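Local atomic coordinates of pectinesterase A (Erwinia chrysanthemi, PDB entry 2NTP), a protein that hydrolyses the methyl esters of pectin's galacturonosyl units, releasing methanol, in the first step of plant-tissue maceration and soft rot. Residues A[35-40]-A[55-60]; A[90-95]-A[132-137]; A[180-185]-A[214-219]; A[227-232]-A[272-277]. One frame throughout, in Å; residues are numbered along the deposited sequence.

Contact 1: A[35-40]-A[55-60]; sequences FVILIK and LHLKGE
Backbone hydrogen bonds carry most of this contact, in which strands 35-39 and 55-59 run parallel and in register, V36 facing H56 and L38 facing K58. The odd-numbered residues of 35-40 supply all of that segment's bonding groups: I37 N donates to H56 O at 2.8 Å and I37 O accepts from K58 N, also at 2.8 Å, each donor nitrogen lying nearly on the acceptor's C=O axis. I39 N bonds to K58 O and I39 O to E60 N, while F35 O receives H56 N.

Apolar contacts fill the face bearing F35, I37, I39, L55 and L57. L55, its CG anti to the backbone N (chi1 174°), brings CD1 to within 3.8 Å of F35 CD2 at the ring edge, and the same methyl lies 3.8 Å from I37 CD1. L57 CD2 sits alongside I37 CD1 at 3.9 Å. Helix 21-26 covers this face through A24, I25 and I21.

The opposite face mixes V36 and L38 with H56 and K58; the H56 ring hydrogen-bonds N54 and S99. Just past the strand ends, K40 NZ stays 5.2 Å from E60 OE1: the lysine forms a salt bridge with D14, whereas E60 OE1 accepts from N41 N.

Two adjacent rungs of the parallel beta-helix are thus joined by main-chain bonds, with apolar packing beneath helix 21-26 and charged groups just past the C-terminal ends.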
loop_
_atom_site.group_PDB
_atom_site.type_symbol
_atom_site.label_atom_id
_atom_site.label_comp_id
_atom_site.label_asym_id
_atom_site.label_seq_id
_atom_site.Cartn_x
_atom_site.Cartn_y
_atom_site.Cartn_z
ATOM N N PHE A 35 7.863 -14.404 -17.680
ATOM C CA PHE A 35 8.638 -15.287 -16.812
ATOM C C PHE A 35 7.847 -15.512 -15.533
ATOM O O PHE A 35 7.554 -14.559 -14.805
ATOM C CB PHE A 35 10.008 -14.676 -16.506
ATOM C CG PHE A 35 11.004 -15.661 -15.952
ATOM C CD1 PHE A 35 11.734 -16.484 -16.808
ATOM C CD2 PHE A 35 11.216 -15.767 -14.579
ATOM C CE1 PHE A 35 12.658 -17.398 -16.309
ATOM C CE2 PHE A 35 12.141 -16.683 -14.069
ATOM C CZ PHE A 35 12.860 -17.499 -14.939
ATOM N N VAL A 36 7.499 -16.770 -15.279
ATOM C CA VAL A 36 6.596 -17.139 -14.189
ATOM C C VAL A 36 7.315 -18.011 -13.164
ATOM O O VAL A 36 7.878 -19.057 -13.504
ATOM C CB VAL A 36 5.340 -17.874 -14.719
ATOM C CG1 VAL A 36 4.295 -18.043 -13.621
ATOM C CG2 VAL A 36 4.753 -17.131 -15.923
ATOM N N ILE A 37 7.283 -17.570 -11.907
ATOM C CA ILE A 37 7.967 -18.263 -10.820
ATOM C C ILE A 37 6.970 -18.783 -9.785
ATOM O O ILE A 37 6.163 -18.017 -9.244
ATOM C CB ILE A 37 9.009 -17.342 -10.134
ATOM C CG1 ILE A 37 10.008 -16.814 -11.166
ATOM C CG2 ILE A 37 9.726 -18.086 -8.993
ATOM C CD1 ILE A 37 10.866 -15.646 -10.684
ATOM N N LEU A 38 7.020 -20.088 -9.527
ATOM C CA LEU A 38 6.229 -20.681 -8.459
ATOM C C LEU A 38 7.044 -20.622 -7.180
ATOM O O LEU A 38 8.219 -21.004 -7.163
ATOM C CB LEU A 38 5.835 -22.129 -8.779
ATOM C CG LEU A 38 5.055 -22.914 -7.711
ATOM C CD1 LEU A 38 3.651 -22.350 -7.474
ATOM C CD2 LEU A 38 4.979 -24.399 -8.079
ATOM N N ILE A 39 6.423 -20.116 -6.120
ATOM C CA ILE A 39 7.061 -20.053 -4.809
ATOM C C ILE A 39 6.322 -20.982 -3.845
ATOM O O ILE A 39 5.193 -20.704 -3.446
ATOM C CB ILE A 39 7.086 -18.598 -4.261
ATOM C CG1 ILE A 39 7.782 -17.655 -5.251
ATOM C CG2 ILE A 39 7.768 -18.548 -2.897
ATOM C CD1 ILE A 39 7.539 -16.163 -4.981
ATOM N N LYS A 40 6.958 -22.097 -3.481
ATOM C CA LYS A 40 6.357 -23.045 -2.537
ATOM C C LYS A 40 6.296 -22.461 -1.126
ATOM O O LYS A 40 7.071 -21.554 -0.797
ATOM C CB LYS A 40 7.126 -24.376 -2.535
ATOM C CG LYS A 40 7.077 -25.137 -3.853
ATOM C CD LYS A 40 5.743 -25.861 -4.033
ATOM C CE LYS A 40 5.828 -26.941 -5.104
ATOM N NZ LYS A 40 6.609 -28.126 -4.639
ATOM N N LEU A 55 7.318 -10.011 -15.458
ATOM C CA LEU A 55 7.668 -10.998 -14.435
ATOM C C LEU A 55 6.457 -11.279 -13.563
ATOM O O LEU A 55 5.707 -10.355 -13.226
ATOM C CB LEU A 55 8.836 -10.512 -13.571
ATOM C CG LEU A 55 9.193 -11.419 -12.384
ATOM C CD1 LEU A 55 9.860 -12.714 -12.855
ATOM C CD2 LEU A 55 10.054 -10.692 -11.378
ATOM N N HIS A 56 6.279 -12.551 -13.208
ATOM C CA HIS A 56 5.084 -13.020 -12.496
ATOM C C HIS A 56 5.437 -14.019 -11.401
ATOM O O HIS A 56 6.119 -15.019 -11.649
ATOM C CB HIS A 56 4.084 -13.617 -13.488
ATOM C CG HIS A 56 3.832 -12.737 -14.670
ATOM N ND1 HIS A 56 2.885 -11.736 -14.664
ATOM C CD2 HIS A 56 4.444 -12.668 -15.876
ATOM C CE1 HIS A 56 2.904 -11.108 -15.823
ATOM N NE2 HIS A 56 3.852 -11.644 -16.571
ATOM N N LEU A 57 4.984 -13.721 -10.186
ATOM C CA LEU A 57 5.199 -14.588 -9.032
ATOM C C LEU A 57 3.880 -15.222 -8.633
ATOM O O LEU A 57 2.858 -14.542 -8.583
ATOM C CB LEU A 57 5.779 -13.797 -7.850
ATOM C CG LEU A 57 7.039 -12.950 -8.079
ATOM C CD1 LEU A 57 7.441 -12.215 -6.806
ATOM C CD2 LEU A 57 8.204 -13.817 -8.583
ATOM N N LYS A 58 3.910 -16.528 -8.372
ATOM C CA LYS A 58 2.745 -17.264 -7.891
ATOM C C LYS A 58 3.135 -18.093 -6.675
ATOM O O LYS A 58 3.945 -19.013 -6.785
ATOM C CB LYS A 58 2.176 -18.172 -8.993
ATOM C CG LYS A 58 0.863 -18.848 -8.618
ATOM C CD LYS A 58 0.324 -19.701 -9.760
ATOM C CE LYS A 58 -0.951 -20.430 -9.354
ATOM N NZ LYS A 58 -1.586 -21.131 -10.515
ATOM N N GLY A 59 2.564 -17.757 -5.521
ATOM C CA GLY A 59 2.802 -18.506 -4.298
ATOM C C GLY A 59 1.912 -19.731 -4.228
ATOM O O GLY A 59 0.848 -19.770 -4.852
ATOM N N GLU A 60 2.362 -20.733 -3.473
ATOM C CA GLU A 60 1.598 -21.965 -3.261
ATOM C C GLU A 60 0.260 -21.691 -2.567
ATOM O O GLU A 60 -0.753 -22.323 -2.882
ATOM C CB GLU A 60 2.433 -22.978 -2.467
ATOM C CG GLU A 60 1.708 -24.295 -2.159
ATOM C CD GLU A 60 2.609 -25.365 -1.556
ATOM O OE1 GLU A 60 3.824 -25.116 -1.366
ATOM O OE2 GLU A 60 2.089 -26.469 -1.274
#

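Contact 2: A[90-95]-A[132-137]; sequences TITISA and ALYVTK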
loop_
_atom_site.group_PDB
_atom_site.type_symbol
_atom_site.label_atom_id
_atom_site.label_comp_id
_atom_site.label_asym_id
_atom_site.label_seq_id
_atom_site.Cartn_x
_atom_site.Cartn_y
_atom_site.Cartn_z
ATOM N N THR A 90 9.922 -3.838 1.403
ATOM C CA THR A 90 10.307 -5.245 1.275
ATOM C C THR A 90 10.376 -5.623 -0.204
ATOM O O THR A 90 11.342 -6.247 -0.645
ATOM C CB THR A 90 9.350 -6.174 2.052
ATOM O OG1 THR A 90 9.422 -5.854 3.448
ATOM C CG2 THR A 90 9.723 -7.656 1.858
ATOM N N ILE A 91 9.351 -5.237 -0.962
ATOM C CA ILE A 91 9.327 -5.467 -2.406
ATOM C C ILE A 91 9.108 -4.146 -3.134
ATOM O O ILE A 91 8.201 -3.382 -2.798
ATOM C CB ILE A 91 8.253 -6.512 -2.810
ATOM C CG1 ILE A 91 8.611 -7.886 -2.229
ATOM C CG2 ILE A 91 8.103 -6.587 -4.344
ATOM C CD1 ILE A 91 7.654 -9.011 -2.619
ATOM N N THR A 92 9.966 -3.885 -4.116
ATOM C CA THR A 92 9.881 -2.685 -4.941
ATOM C C THR A 92 9.618 -3.108 -6.387
ATOM O O THR A 92 10.388 -3.883 -6.950
ATOM C CB THR A 92 11.187 -1.865 -4.847
ATOM O OG1 THR A 92 11.404 -1.456 -3.485
ATOM C CG2 THR A 92 11.121 -0.639 -5.738
ATOM N N ILE A 93 8.526 -2.612 -6.972
ATOM C CA ILE A 93 8.196 -2.926 -8.368
ATOM C C ILE A 93 8.548 -1.740 -9.252
ATOM O O ILE A 93 7.893 -0.692 -9.188
ATOM C CB ILE A 93 6.693 -3.300 -8.568
ATOM C CG1 ILE A 93 6.242 -4.394 -7.591
ATOM C CG2 ILE A 93 6.427 -3.693 -10.031
ATOM C CD1 ILE A 93 6.986 -5.721 -7.716
ATOM N N SER A 94 9.599 -1.909 -10.054
ATOM C CA SER A 94 10.096 -0.869 -10.956
ATOM C C SER A 94 10.137 -1.404 -12.385
ATOM O O SER A 94 11.097 -1.173 -13.129
ATOM C CB SER A 94 11.492 -0.412 -10.532
ATOM O OG SER A 94 11.448 0.232 -9.270
ATOM N N ALA A 95 9.092 -2.145 -12.740
ATOM C CA ALA A 95 8.955 -2.725 -14.070
ATOM C C ALA A 95 7.478 -2.781 -14.429
ATOM O O ALA A 95 6.608 -2.603 -13.570
ATOM C CB ALA A 95 9.562 -4.111 -14.107
ATOM N N ALA A 132 5.721 -2.387 2.966
ATOM C CA ALA A 132 5.722 -3.787 2.536
ATOM C C ALA A 132 5.914 -3.880 1.023
ATOM O O ALA A 132 6.774 -4.619 0.541
ATOM C CB ALA A 132 4.423 -4.496 2.963
ATOM N N LEU A 133 5.122 -3.102 0.289
ATOM C CA LEU A 133 5.135 -3.106 -1.169
ATOM C C LEU A 133 5.143 -1.689 -1.716
ATOM O O LEU A 133 4.333 -0.849 -1.306
ATOM C CB LEU A 133 3.907 -3.861 -1.688
ATOM C CG LEU A 133 3.637 -3.899 -3.192
ATOM C CD1 LEU A 133 4.755 -4.637 -3.933
ATOM C CD2 LEU A 133 2.277 -4.570 -3.428
ATOM N N TYR A 134 6.053 -1.438 -2.653
ATOM C CA TYR A 134 6.207 -0.132 -3.278
ATOM C C TYR A 134 6.133 -0.338 -4.780
ATOM O O TYR A 134 6.938 -1.069 -5.345
ATOM C CB TYR A 134 7.556 0.475 -2.872
ATOM C CG TYR A 134 7.955 1.803 -3.503
ATOM C CD1 TYR A 134 7.005 2.728 -3.941
ATOM C CD2 TYR A 134 9.306 2.150 -3.613
ATOM C CE1 TYR A 134 7.394 3.952 -4.495
ATOM C CE2 TYR A 134 9.695 3.360 -4.156
ATOM C CZ TYR A 134 8.743 4.252 -4.596
ATOM O OH TYR A 134 9.152 5.455 -5.138
ATOM N N VAL A 135 5.131 0.269 -5.409
ATOM C CA VAL A 135 5.053 0.305 -6.866
ATOM C C VAL A 135 5.544 1.688 -7.269
ATOM O O VAL A 135 4.952 2.694 -6.877
ATOM C CB VAL A 135 3.608 0.053 -7.379
ATOM C CG1 VAL A 135 3.580 0.025 -8.912
ATOM C CG2 VAL A 135 3.058 -1.253 -6.824
ATOM N N THR A 136 6.638 1.740 -8.030
ATOM C CA THR A 136 7.315 3.012 -8.319
ATOM C C THR A 136 6.766 3.696 -9.571
ATOM O O THR A 136 5.863 3.179 -10.221
ATOM C CB THR A 136 8.845 2.833 -8.489
ATOM O OG1 THR A 136 9.127 2.225 -9.759
ATOM C CG2 THR A 136 9.417 1.979 -7.371
ATOM N N LYS A 137 7.337 4.849 -9.909
ATOM C CA LYS A 137 6.974 5.567 -11.142
ATOM C C LYS A 137 7.217 4.755 -12.419
ATOM O O LYS A 137 6.580 5.006 -13.452
ATOM C CB LYS A 137 7.688 6.920 -11.210
ATOM C CG LYS A 137 7.265 7.876 -10.115
ATOM C CD LYS A 137 7.518 9.322 -10.491
ATOM C CE LYS A 137 6.942 10.256 -9.440
ATOM N NZ LYS A 137 6.856 11.654 -9.938
#
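This is a parallel pairing of neighbouring rungs in the right-handed beta-helix of pectinesterases, within the sheet that orders strands 48-50, 91-93, 133-135 and 156-158, and it is largely buried. Strands 91-93 and 133-135 run 12° apart. I91 N donates to A132 O and I91 O accepts from Y134 N; one step on, I93 N meets Y134 O at 2.7 Å, nearly along the C=O axis, and I93 O receives T136 N at 3.0 Å with an almost straight N-H (175°).

I91, I93 and L133 point into the interior of the helix. L133, its CG anti to the backbone N, sends CD1 back across the gap, where it lies 3.9 Å from I91 CG2 and 4.0 Å from I93 CG1. I67 and I105, from strands of another wall, also touch I91.

T92 and Y134 stand side by side on the other face. T136 CG2 lies 3.5 Å above one face of the Y134 ring, offset toward its rim, and also 3.5 Å from T92 CG2. The ring stacks with Y157, and the Y134 side chain comes within about 4 Å of a bound methyl galacturonate. Where the strands end, T136 OG1 occupies the crowded position between its backbone N and carbonyl carbon (chi1 75°), which brings it 3.1 Å from S94 OG in a hydrogen bond that either hydroxyl could donate. T136 OG1 also accepts from S138 N.

The chemistry therefore divides by face: aliphatic branches pack in the interior, whereas on the other face threonine methyls pack against Y134, which approaches the bound sugar.

Contact 3: A[180-185]-A[214-219]; sequences DGTALF and INQKYG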
loop_
_atom_site.group_PDB
_atom_site.type_symbol
_atom_site.label_atom_id
_atom_site.label_comp_id
_atom_site.label_asym_id
_atom_site.label_seq_id
_atom_site.Cartn_x
_atom_site.Cartn_y
_atom_site.Cartn_z
ATOM N N ASP A 180 0.674 8.461 -5.255
ATOM C CA ASP A 180 0.088 9.225 -6.352
ATOM C C ASP A 180 -0.362 8.338 -7.509
ATOM O O ASP A 180 -0.792 8.839 -8.545
ATOM C CB ASP A 180 1.124 10.220 -6.869
ATOM C CG ASP A 180 2.388 9.527 -7.342
ATOM O OD1 ASP A 180 3.159 9.034 -6.488
ATOM O OD2 ASP A 180 2.607 9.457 -8.564
ATOM N N GLY A 181 -0.261 7.026 -7.334
ATOM C CA GLY A 181 -0.627 6.085 -8.395
ATOM C C GLY A 181 -2.123 5.991 -8.628
ATOM O O GLY A 181 -2.933 6.512 -7.844
ATOM N N THR A 182 -2.490 5.355 -9.735
ATOM C CA THR A 182 -3.870 4.966 -9.965
ATOM C C THR A 182 -3.957 3.531 -9.460
ATOM O O THR A 182 -3.421 2.615 -10.081
ATOM C CB THR A 182 -4.241 5.041 -11.460
ATOM O OG1 THR A 182 -4.107 6.397 -11.920
ATOM C CG2 THR A 182 -5.670 4.572 -11.684
ATOM N N ALA A 183 -4.599 3.351 -8.311
ATOM C CA ALA A 183 -4.643 2.049 -7.669
ATOM C C ALA A 183 -6.085 1.671 -7.385
ATOM O O ALA A 183 -6.792 2.372 -6.651
ATOM C CB ALA A 183 -3.817 2.055 -6.377
ATOM N N LEU A 184 -6.514 0.569 -7.994
ATOM C CA LEU A 184 -7.877 0.068 -7.860
ATOM C C LEU A 184 -7.868 -1.176 -6.981
ATOM O O LEU A 184 -7.053 -2.083 -7.186
ATOM C CB LEU A 184 -8.463 -0.261 -9.245
ATOM C CG LEU A 184 -9.864 -0.883 -9.323
ATOM C CD1 LEU A 184 -10.939 0.085 -8.798
ATOM C CD2 LEU A 184 -10.182 -1.298 -10.753
ATOM N N PHE A 185 -8.778 -1.207 -6.009
ATOM C CA PHE A 185 -8.871 -2.307 -5.058
ATOM C C PHE A 185 -10.271 -2.885 -5.156
ATOM O O PHE A 185 -11.256 -2.153 -5.008
ATOM C CB PHE A 185 -8.611 -1.808 -3.627
ATOM C CG PHE A 185 -7.277 -1.133 -3.453
ATOM C CD1 PHE A 185 -7.104 0.214 -3.787
ATOM C CD2 PHE A 185 -6.187 -1.849 -2.966
ATOM C CE1 PHE A 185 -5.865 0.829 -3.638
ATOM C CE2 PHE A 185 -4.948 -1.242 -2.812
ATOM C CZ PHE A 185 -4.782 0.096 -3.150
ATOM N N ILE A 214 -3.472 16.805 -9.280
ATOM C CA ILE A 214 -4.800 17.331 -9.608
ATOM C C ILE A 214 -5.247 17.025 -11.050
ATOM O O ILE A 214 -6.441 16.871 -11.308
ATOM C CB ILE A 214 -4.908 18.858 -9.289
ATOM C CG1 ILE A 214 -6.358 19.359 -9.396
ATOM C CG2 ILE A 214 -3.945 19.673 -10.160
ATOM C CD1 ILE A 214 -7.352 18.641 -8.457
ATOM N N ASN A 215 -4.284 16.905 -11.964
ATOM C CA ASN A 215 -4.576 16.640 -13.379
ATOM C C ASN A 215 -4.740 15.159 -13.718
ATOM O O ASN A 215 -5.100 14.811 -14.845
ATOM C CB ASN A 215 -3.506 17.272 -14.275
ATOM C CG ASN A 215 -3.486 18.783 -14.184
ATOM O OD1 ASN A 215 -4.530 19.434 -14.204
ATOM N ND2 ASN A 215 -2.289 19.350 -14.086
ATOM N N GLN A 216 -4.468 14.297 -12.740
ATOM C CA GLN A 216 -4.643 12.861 -12.893
ATOM C C GLN A 216 -6.068 12.480 -12.513
ATOM O O GLN A 216 -6.544 12.827 -11.430
ATOM C CB GLN A 216 -3.633 12.106 -12.028
ATOM C CG GLN A 216 -3.683 10.596 -12.182
ATOM C CD GLN A 216 -2.537 9.916 -11.469
ATOM O OE1 GLN A 216 -1.371 10.196 -11.745
ATOM N NE2 GLN A 216 -2.862 9.009 -10.549
ATOM N N LYS A 217 -6.740 11.762 -13.412
ATOM C CA LYS A 217 -8.164 11.463 -13.275
ATOM C C LYS A 217 -8.490 10.568 -12.079
ATOM O O LYS A 217 -9.444 10.837 -11.343
ATOM C CB LYS A 217 -8.702 10.844 -14.574
ATOM C CG LYS A 217 -10.221 10.750 -14.665
ATOM C CD LYS A 217 -10.873 12.077 -15.038
ATOM C CE LYS A 217 -12.278 11.879 -15.608
ATOM N NZ LYS A 217 -13.188 11.105 -14.708
ATOM N N TYR A 218 -7.699 9.514 -11.887
ATOM C CA TYR A 218 -7.969 8.555 -10.815
ATOM C C TYR A 218 -6.784 8.355 -9.883
ATOM O O TYR A 218 -5.639 8.256 -10.327
ATOM C CB TYR A 218 -8.392 7.205 -11.398
ATOM C CG TYR A 218 -9.617 7.290 -12.281
ATOM C CD1 TYR A 218 -10.894 7.402 -11.726
ATOM C CD2 TYR A 218 -9.499 7.264 -13.665
ATOM C CE1 TYR A 218 -12.029 7.491 -12.536
ATOM C CE2 TYR A 218 -10.631 7.347 -14.490
ATOM C CZ TYR A 218 -11.886 7.462 -13.916
ATOM O OH TYR A 218 -13.004 7.543 -14.719
ATOM N N GLY A 219 -7.078 8.299 -8.586
ATOM C CA GLY A 219 -6.079 8.004 -7.568
ATOM C C GLY A 219 -6.376 6.650 -6.960
ATOM O O GLY A 219 -6.298 5.627 -7.643
#
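Q216 NE2 and T182 OG1 converge on the carbonyl of Y218, and this shared acceptor is the polar centre of the contact. Q216 NE2 donates to Y218 O within its own segment at 2.9 Å, almost straight (168°) and in the planes of both the amide and the carbonyl. T182 OG1, anti to its own carbonyl carbon (chi1 -62°), gives its proton to the same oxygen at 2.9 Å, arriving from above the carbonyl plane. The amide nitrogen is used a second time: Q216 NE2 also reaches D180 O, at 2.9 Å and a more bent 140°. An extended side chain, with CG anti to the backbone N, carries the amide across to that carbonyl, so that a single NH2 group ties the loop residue D180, just before strand 182-186, to the backbone of the opposing segment.

Main-chain pairing begins just beyond, where A183 N donates to G219 O at 2.9 Å. Here two successive coils of the parallel beta-helix come together: residues 214-219 form the loop that leads into strand 220-223, the strand beside which 182-186 goes on to lie. The T182 CA-H also points at G219 O, a weaker contact of 3.4 Å.

Packing is modest. T182 CG2, anti to its backbone N, rests 3.8 Å from Y218 CB, and V333 of helix 330-334 touches both residues. The Y218 ring turns away toward that helix, carrying K217 CG over one face, and its hydroxyl bonds to E327 O. The D180 carboxylate bonds to S159, and the D180 side chain is about 6 Å from that of the substrate-binding W245.

Contact 4: A[227-232]-A[272-277]; sequences VIRESD and MDNHIY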
loop_
_atom_site.group_PDB
_atom_site.type_symbol
_atom_site.label_atom_id
_atom_site.label_comp_id
_atom_site.label_asym_id
_atom_site.label_seq_id
_atom_site.Cartn_x
_atom_site.Cartn_y
_atom_site.Cartn_z
ATOM N N VAL A 227 -13.855 -2.630 5.062
ATOM C CA VAL A 227 -13.013 -1.830 5.934
ATOM C C VAL A 227 -13.274 -2.313 7.357
ATOM O O VAL A 227 -14.332 -2.050 7.938
ATOM C CB VAL A 227 -13.321 -0.321 5.743
ATOM C CG1 VAL A 227 -12.741 0.525 6.864
ATOM C CG2 VAL A 227 -12.800 0.142 4.388
ATOM N N ILE A 228 -12.309 -3.051 7.901
ATOM C CA ILE A 228 -12.520 -3.792 9.146
ATOM C C ILE A 228 -11.469 -3.481 10.210
ATOM O O ILE A 228 -10.359 -3.053 9.899
ATOM C CB ILE A 228 -12.594 -5.335 8.910
ATOM C CG1 ILE A 228 -11.261 -5.892 8.398
ATOM C CG2 ILE A 228 -13.755 -5.691 7.951
ATOM C CD1 ILE A 228 -11.225 -7.425 8.299
ATOM N N ARG A 229 -11.842 -3.693 11.467
ATOM C CA ARG A 229 -10.903 -3.546 12.570
ATOM C C ARG A 229 -10.226 -4.880 12.837
ATOM O O ARG A 229 -10.846 -5.945 12.716
ATOM C CB ARG A 229 -11.595 -3.029 13.831
ATOM C CG ARG A 229 -12.858 -3.755 14.194
ATOM C CD ARG A 229 -13.296 -3.411 15.598
ATOM N NE ARG A 229 -14.717 -3.106 15.629
ATOM C CZ ARG A 229 -15.218 -1.899 15.865
ATOM N NH1 ARG A 229 -14.420 -0.868 16.130
ATOM N NH2 ARG A 229 -16.527 -1.729 15.864
ATOM N N GLU A 230 -8.949 -4.803 13.190
ATOM C CA GLU A 230 -8.131 -5.964 13.513
ATOM C C GLU A 230 -8.661 -6.703 14.744
ATOM O O GLU A 230 -8.592 -7.935 14.834
ATOM C CB GLU A 230 -6.712 -5.467 13.769
ATOM C CG GLU A 230 -5.742 -6.493 14.256
ATOM C CD GLU A 230 -4.371 -5.899 14.436
ATOM O OE1 GLU A 230 -3.474 -6.286 13.669
ATOM O OE2 GLU A 230 -4.203 -5.037 15.336
ATOM N N SER A 231 -9.175 -5.935 15.698
ATOM C CA SER A 231 -9.683 -6.485 16.952
ATOM C C SER A 231 -10.709 -5.551 17.576
ATOM O O SER A 231 -10.791 -4.368 17.227
ATOM C CB SER A 231 -8.540 -6.662 17.943
ATOM O OG SER A 231 -8.175 -5.399 18.476
ATOM N N ASP A 232 -11.457 -6.078 18.542
ATOM C CA ASP A 232 -12.424 -5.282 19.288
ATOM C C ASP A 232 -11.785 -4.162 20.113
ATOM O O ASP A 232 -12.481 -3.245 20.568
ATOM C CB ASP A 232 -13.282 -6.190 20.178
ATOM C CG ASP A 232 -14.209 -7.090 19.374
ATOM O OD1 ASP A 232 -14.475 -6.788 18.190
ATOM O OD2 ASP A 232 -14.680 -8.105 19.931
ATOM N N MET A 272 -17.976 -0.729 6.169
ATOM C CA MET A 272 -17.107 -0.038 7.114
ATOM C C MET A 272 -17.603 -0.286 8.519
ATOM O O MET A 272 -18.768 -0.021 8.817
ATOM C CB MET A 272 -17.105 1.468 6.845
ATOM C CG MET A 272 -16.596 1.868 5.481
ATOM S SD MET A 272 -16.871 3.606 5.134
ATOM C CE MET A 272 -16.140 3.693 3.502
ATOM N N ASP A 273 -16.724 -0.785 9.384
ATOM C CA ASP A 273 -17.052 -0.890 10.804
ATOM C C ASP A 273 -16.948 0.477 11.480
ATOM O O ASP A 273 -16.477 1.452 10.875
ATOM C CB ASP A 273 -16.166 -1.922 11.506
ATOM C CG ASP A 273 -16.842 -2.542 12.732
ATOM O OD1 ASP A 273 -17.943 -2.087 13.143
ATOM O OD2 ASP A 273 -16.268 -3.499 13.289
ATOM N N ASN A 274 -17.391 0.553 12.735
ATOM C CA ASN A 274 -17.523 1.845 13.404
ATOM C C ASN A 274 -16.221 2.461 13.917
ATOM O O ASN A 274 -16.254 3.502 14.559
ATOM C CB ASN A 274 -18.593 1.797 14.519
ATOM C CG ASN A 274 -18.114 1.098 15.775
ATOM O OD1 ASN A 274 -16.984 0.619 15.854
ATOM N ND2 ASN A 274 -18.984 1.044 16.782
ATOM N N HIS A 275 -15.082 1.834 13.621
ATOM C CA HIS A 275 -13.787 2.463 13.902
ATOM C C HIS A 275 -13.569 3.695 13.006
ATOM O O HIS A 275 -12.778 4.584 13.332
ATOM C CB HIS A 275 -12.630 1.449 13.797
ATOM C CG HIS A 275 -12.432 0.874 12.426
ATOM N ND1 HIS A 275 -13.363 0.066 11.805
ATOM C CD2 HIS A 275 -11.385 0.963 11.570
ATOM C CE1 HIS A 275 -12.905 -0.301 10.622
ATOM N NE2 HIS A 275 -11.707 0.232 10.454
ATOM N N ILE A 276 -14.305 3.753 11.900
ATOM C CA ILE A 276 -14.220 4.858 10.945
ATOM C C ILE A 276 -15.009 6.078 11.432
ATOM O O ILE A 276 -16.198 5.962 11.766
ATOM C CB ILE A 276 -14.750 4.426 9.542
ATOM C CG1 ILE A 276 -13.897 3.297 8.936
ATOM C CG2 ILE A 276 -14.841 5.632 8.593
ATOM C CD1 ILE A 276 -12.394 3.618 8.787
ATOM N N TYR A 277 -14.352 7.239 11.462
ATOM C CA TYR A 277 -15.019 8.502 11.821
ATOM C C TYR A 277 -15.304 9.415 10.626
ATOM O O TYR A 277 -16.129 10.334 10.726
ATOM C CB TYR A 277 -14.248 9.263 12.914
ATOM C CG TYR A 277 -12.835 9.668 12.544
ATOM C CD1 TYR A 277 -12.588 10.757 11.701
ATOM C CD2 TYR A 277 -11.741 8.973 13.053
ATOM C CE1 TYR A 277 -11.281 11.125 11.362
ATOM C CE2 TYR A 277 -10.431 9.337 12.722
ATOM C CZ TYR A 277 -10.213 10.409 11.880
ATOM O OH TYR A 277 -8.924 10.762 11.556
HETATM O O HOH W 1 -9.937 -0.438 8.059
HETATM O O HOH W 2 -14.696 -4.695 11.539
#
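At the edge of the parallel beta-helix sheet in which strand 226-229 neighbours strand 271-272, the strand pairing gives way to a type I turn, D273 to I276. V227 pairs with M272, and D273 N donates to V227 O at 3.1 Å, nearly along the C=O axis.

Beyond this bond side chains take over. R229 starts from the crowded chi1 position (48°) and bends at chi3, so that NE forms a 2.8 Å salt bridge with D273 OD2; the carboxylate plane is turned 65° from the guanidinium. N274 OD1 lies at the guanidinium edge, a very short 2.4 Å from R229 NH2, with a weak second bond from NH1. D273 OD1 in turn accepts N274 N within the turn, whose own I276 N to D273 O bond is weak. One water joins R229 N to D273 OD2.

The H275 ring is sandwiched: R229 CB makes a CH-pi contact over one face, 4.3 Å from the ring centroid, and I276 CG1 covers the centre of the opposite face. Another water links H275 NE2 to I228 O. On the interior side, V227 CG1 meets I276 CG1 at 3.6 Å, with L207 touching both residues.

Where strand pairing stops, charge and water thus replace main-chain bonds: the carboxylate probably offsets the arginine's positive charge, OD2 meeting R229 NE and a water while OD1 accepts the backbone N of N274.

How the contacts relate
All four contacts join neighbouring rungs of one beta-helix, but in different walls. Contacts 1 and 3 reach the same sheet, contact 3 where a loop enters it, with about 28 Å between their centres; contact 2 lies in the separate sheet of strands 91-93 and 133-135, and contact 4 at the edge of the one that holds 226-229 and 271-272. Contacts 2 and 3 are the buried pair, 1 and 4 only partly so. Regular main-chain pairing dominates contacts 1 and 2, whereas contact 3 relies on an amide and a hydroxyl at a loop, and contact 4 on charge and water at a turn. Contact 2 borders a bound sugar; contact 1 lies away from the annotated sites.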